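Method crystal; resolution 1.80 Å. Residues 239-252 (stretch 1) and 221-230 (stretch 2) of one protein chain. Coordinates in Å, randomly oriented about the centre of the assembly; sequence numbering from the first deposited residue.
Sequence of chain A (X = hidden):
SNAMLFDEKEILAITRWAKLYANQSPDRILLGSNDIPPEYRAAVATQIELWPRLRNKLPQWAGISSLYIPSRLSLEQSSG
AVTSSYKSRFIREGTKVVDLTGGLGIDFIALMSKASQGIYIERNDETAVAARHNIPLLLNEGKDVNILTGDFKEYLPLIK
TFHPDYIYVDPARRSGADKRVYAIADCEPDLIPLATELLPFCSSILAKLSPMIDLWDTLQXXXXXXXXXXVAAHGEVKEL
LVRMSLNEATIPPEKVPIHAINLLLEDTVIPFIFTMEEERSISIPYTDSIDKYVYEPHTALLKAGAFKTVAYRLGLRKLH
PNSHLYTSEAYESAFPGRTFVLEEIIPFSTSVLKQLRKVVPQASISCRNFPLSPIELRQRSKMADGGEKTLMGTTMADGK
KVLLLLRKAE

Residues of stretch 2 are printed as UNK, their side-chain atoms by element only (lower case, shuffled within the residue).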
# COMPACT_ATOMS: atom_id res chain seq x y z
N GLU A 239 2.57 0.12 0.04
CA GLU A 239 3.61 0.36 1.02
C GLU A 239 4.66 -0.76 1.02
O GLU A 239 4.40 -1.86 0.55
CB GLU A 239 3.00 0.49 2.43
CG GLU A 239 2.31 -0.76 2.92
CD GLU A 239 1.31 -0.48 4.07
OE1 GLU A 239 0.53 0.50 3.97
OE2 GLU A 239 1.30 -1.26 5.04
N LEU A 240 5.82 -0.46 1.56
CA LEU A 240 6.77 -1.49 1.92
C LEU A 240 6.77 -1.54 3.45
O LEU A 240 6.60 -0.51 4.11
CB LEU A 240 8.17 -1.15 1.43
CG LEU A 240 8.42 -0.74 0.00
CD1 LEU A 240 9.89 -0.96 -0.24
CD2 LEU A 240 7.58 -1.49 -1.03
N LEU A 241 6.94 -2.73 4.01
CA LEU A 241 7.01 -2.83 5.45
C LEU A 241 8.29 -3.56 5.76
O LEU A 241 8.59 -4.59 5.14
CB LEU A 241 5.83 -3.62 5.96
CG LEU A 241 4.48 -2.95 5.83
CD1 LEU A 241 3.37 -3.96 6.09
CD2 LEU A 241 4.39 -1.80 6.86
N VAL A 242 9.07 -3.00 6.68
CA VAL A 242 10.32 -3.64 7.06
C VAL A 242 10.28 -3.92 8.55
O VAL A 242 9.85 -3.06 9.31
CB VAL A 242 11.49 -2.72 6.75
CG1 VAL A 242 12.77 -3.39 7.10
CG2 VAL A 242 11.51 -2.34 5.26
N ARG A 243 10.67 -5.12 8.96
CA ARG A 243 10.79 -5.40 10.39
C ARG A 243 12.25 -5.59 10.75
O ARG A 243 12.97 -6.32 10.06
CB ARG A 243 9.99 -6.63 10.78
CG ARG A 243 10.02 -6.92 12.31
CD ARG A 243 9.09 -8.07 12.65
NE ARG A 243 9.56 -9.34 12.11
CZ ARG A 243 10.51 -10.10 12.69
NH1 ARG A 243 10.87 -11.26 12.14
NH2 ARG A 243 11.09 -9.70 13.82
N MSE A 244 12.68 -4.89 11.82
CA MSE A 244 14.05 -4.98 12.35
C MSE A 244 14.02 -5.50 13.77
O MSE A 244 13.09 -5.23 14.52
CB MSE A 244 14.74 -3.62 12.38
CG MSE A 244 15.26 -3.19 11.04
SE MSE A 244 15.40 -1.28 10.92
CE MSE A 244 13.48 -1.00 10.91
N SER A 245 15.05 -6.25 14.15
CA SER A 245 15.09 -6.82 15.47
C SER A 245 16.53 -7.20 15.81
O SER A 245 17.19 -7.87 15.01
CB SER A 245 14.16 -8.04 15.54
OG SER A 245 14.14 -8.60 16.85
N LEU A 246 17.00 -6.72 16.97
CA LEU A 246 18.30 -7.14 17.56
C LEU A 246 18.17 -8.52 18.20
O LEU A 246 19.16 -9.17 18.57
CB LEU A 246 18.73 -6.17 18.66
CG LEU A 246 19.41 -4.82 18.40
CD1 LEU A 246 19.72 -4.15 19.74
CD2 LEU A 246 20.68 -4.95 17.59
N ASN A 247 16.92 -8.95 18.30
CA ASN A 247 16.47 -10.15 18.97
C ASN A 247 16.88 -11.41 18.23
O ASN A 247 16.93 -12.48 18.81
CB ASN A 247 14.94 -10.10 19.05
CG ASN A 247 14.39 -10.62 20.36
OD1 ASN A 247 14.70 -11.74 20.78
ND2 ASN A 247 13.54 -9.82 21.01
N GLU A 248 17.14 -11.27 16.94
CA GLU A 248 17.38 -12.39 16.04
C GLU A 248 18.72 -12.13 15.34
O GLU A 248 19.18 -10.98 15.29
CB GLU A 248 16.20 -12.50 15.05
CG GLU A 248 14.80 -12.60 15.73
CD GLU A 248 13.62 -12.13 14.86
OE1 GLU A 248 13.70 -12.24 13.61
OE2 GLU A 248 12.60 -11.67 15.41
N ALA A 249 19.37 -13.17 14.83
CA ALA A 249 20.65 -13.00 14.14
C ALA A 249 20.55 -12.05 12.95
O ALA A 249 19.52 -12.02 12.25
CB ALA A 249 21.20 -14.36 13.69
N THR A 250 21.61 -11.28 12.72
CA THR A 250 21.74 -10.46 11.50
C THR A 250 21.68 -11.35 10.25
O THR A 250 22.28 -12.42 10.21
CB THR A 250 23.05 -9.62 11.52
OG1 THR A 250 22.97 -8.63 12.55
CG2 THR A 250 23.28 -8.91 10.18
N ILE A 251 20.93 -10.91 9.25
CA ILE A 251 20.81 -11.62 7.96
C ILE A 251 21.45 -10.72 6.93
O ILE A 251 21.08 -9.54 6.84
CB ILE A 251 19.33 -11.80 7.55
CG1 ILE A 251 18.56 -12.58 8.62
CG2 ILE A 251 19.22 -12.54 6.20
CD1 ILE A 251 17.07 -12.56 8.43
N PRO A 252 22.40 -11.25 6.13
CA PRO A 252 22.94 -10.38 5.10
C PRO A 252 21.82 -9.96 4.13
O PRO A 252 20.81 -10.68 4.01
CB PRO A 252 24.05 -11.22 4.44
CG PRO A 252 23.68 -12.64 4.73
CD PRO A 252 22.92 -12.63 6.05
N UNK A 221 20.91 -0.31 3.48
CA UNK A 221 21.04 0.83 4.42
C UNK A 221 20.60 0.58 5.85
O UNK A 221 21.05 1.26 6.77
o UNK A 221 20.65 2.34 2.57
c UNK A 221 20.30 2.06 3.91
N UNK A 222 19.69 -0.37 6.03
CA UNK A 222 19.13 -0.61 7.35
C UNK A 222 19.80 -1.81 7.97
O UNK A 222 20.02 -2.82 7.30
c UNK A 222 17.02 1.59 7.85
c UNK A 222 17.61 -0.81 7.26
c UNK A 222 16.78 0.42 6.88
c UNK A 222 15.30 0.08 6.82
N UNK A 223 20.14 -1.71 9.25
CA UNK A 223 20.72 -2.83 9.96
C UNK A 223 19.61 -3.64 10.64
O UNK A 223 18.55 -3.09 10.98
c UNK A 223 21.76 -2.36 11.00
c UNK A 223 24.04 -1.36 11.59
c UNK A 223 23.82 -2.98 9.66
c UNK A 223 23.12 -1.89 10.46
N UNK A 224 19.88 -4.94 10.80
CA UNK A 224 19.05 -5.86 11.59
C UNK A 224 17.68 -6.15 11.02
O UNK A 224 16.79 -6.61 11.74
c UNK A 224 20.24 -5.29 13.76
c UNK A 224 22.09 -6.03 14.69
c UNK A 224 20.97 -4.22 14.14
n UNK A 224 20.96 -6.41 14.10
n UNK A 224 22.12 -4.71 14.73
c UNK A 224 18.92 -5.38 13.05
N UNK A 225 17.55 -5.94 9.71
CA UNK A 225 16.30 -6.24 8.99
C UNK A 225 16.07 -7.74 8.97
O UNK A 225 16.98 -8.51 8.65
c UNK A 225 16.36 -4.16 7.57
c UNK A 225 15.13 -6.16 6.74
c UNK A 225 16.35 -5.68 7.55
N UNK A 226 14.85 -8.16 9.31
CA UNK A 226 14.48 -9.57 9.35
C UNK A 226 13.59 -10.01 8.20
O UNK A 226 13.59 -11.17 7.83
o UNK A 226 15.78 -11.86 11.58
c UNK A 226 15.90 -10.66 11.84
n UNK A 226 17.08 -10.10 12.11
c UNK A 226 14.70 -9.73 11.88
c UNK A 226 13.78 -9.89 10.66
N UNK A 227 12.80 -9.07 7.67
CA UNK A 227 11.88 -9.33 6.55
C UNK A 227 11.46 -8.02 5.93
O UNK A 227 11.38 -7.00 6.62
o UNK A 227 8.41 -10.50 9.86
c UNK A 227 8.72 -10.49 8.65
c UNK A 227 9.86 -9.58 8.19
c UNK A 227 10.65 -10.16 7.00
o UNK A 227 8.13 -11.21 7.83
N UNK A 228 11.14 -8.03 4.62
CA UNK A 228 10.63 -6.85 3.94
C UNK A 228 9.39 -7.30 3.15
O UNK A 228 9.43 -8.29 2.42
c UNK A 228 10.54 -5.18 1.02
c UNK A 228 11.43 -4.93 2.31
c UNK A 228 12.68 -4.18 1.93
c UNK A 228 11.73 -6.26 3.02
N UNK A 229 8.28 -6.59 3.31
CA UNK A 229 7.04 -6.98 2.64
C UNK A 229 6.69 -5.90 1.62
O UNK A 229 6.70 -4.70 1.96
c UNK A 229 5.34 -10.02 5.70
c UNK A 229 7.06 -8.73 5.29
c UNK A 229 5.90 -7.08 3.65
n UNK A 229 4.95 -9.08 4.86
n UNK A 229 6.62 -9.83 5.97
c UNK A 229 6.02 -8.25 4.58
N UNK A 230 6.37 -6.32 0.39
CA UNK A 230 5.90 -5.38 -0.63
C UNK A 230 4.41 -5.59 -0.73
O UNK A 230 3.95 -6.70 -1.08
c UNK A 230 6.57 -5.64 -2.01
c UNK A 230 8.08 -5.53 -1.88
c UNK A 230 6.00 -4.67 -3.07
O HOH W 1 19.69 -8.60 13.55
O HOH W 2 19.59 -8.37 9.62
O HOH W 3 17.45 -14.11 11.77

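Position 221 carries one carbon and then one oxygen, out of reach of stretch 1; a single hydroxyl on CB makes it Ser221. Position 222 has four carbons forked at the second; its CB lies 4.3 Å from SE of Met244, a selenomethionine, and one fork tip approaches Val242. This is Leu222, part of an apolar cluster. Position 223 has the same four forked carbons, its CA-to-CB bond directed away from stretch 1, and is Leu223.

At position 224 one carbon leads to a five-membered ring of three carbons and two nitrogens, with a methyl of Leu246 over one ring face. This is His224; Leu246 CD2 makes a CH-pi contact 3.4 Å from the centroid of its ring. Water 1 lies 2.6 Å from His224 ND1 and donates to the backbone O atoms of Ser245 and Glu248, linking the ring to the loop. Position 225 shows one carbon carrying two more, beside Val242 and Met244: Val225, whose CG1 is 3.7 Å from Val242 CG1.

Position 226 has three carbons, the third carrying one oxygen and one nitrogen, the nitrogen near Ala249 O. This amide is Gln226, and Gln226 NE2 donates to Ala249 O at 3.1 Å. Gln226 OE1 lies 2.9 Å from Glu248 OE1, but both are acceptors and no hydrogen bond joins them; water 3 donates to Gln226 OE1.

Position 227 ends in a carbon with two oxygens after two other carbons, and one oxygen meets the edge of the Arg243 guanidinium. This is Glu227, its OE2 salt-bridged to Arg243 NE at 2.8 Å. Position 228, four carbons forked at the second, packs against Val242 and is Leu228, with CG 3.9 Å from Val242 CG2. Position 229 again bears a ring of three carbons and two nitrogens on one carbon, and its CB is 4.2 Å from Leu241 CB; His229 donates from NE2 to Glu227 OE1 at 2.8 Å, holding that carboxylate from its other oxygen. Position 230 has one carbon carrying two, one of these near Leu240; it is Val230, with CG1 4.1 Å from Leu240 CD2.

The contact is an antiparallel strand pairing. Leu241 and His229 exchange backbone hydrogen bonds in both directions. Arg243 N donates to Glu227 O, yet Arg243 O accepts from Gln226 N, because a bulge shifts the register before Met244 pairs with Val225. Leu240, Val242, Met244, Val225, Leu228 and Val230 share one apolar face; the other carries the Arg243–Glu227 salt bridge. Beyond the strand, Gln226 and His224 hold the loop through amide, ring and water contacts.

Stretch 2 221-230: SLLHVQELHV
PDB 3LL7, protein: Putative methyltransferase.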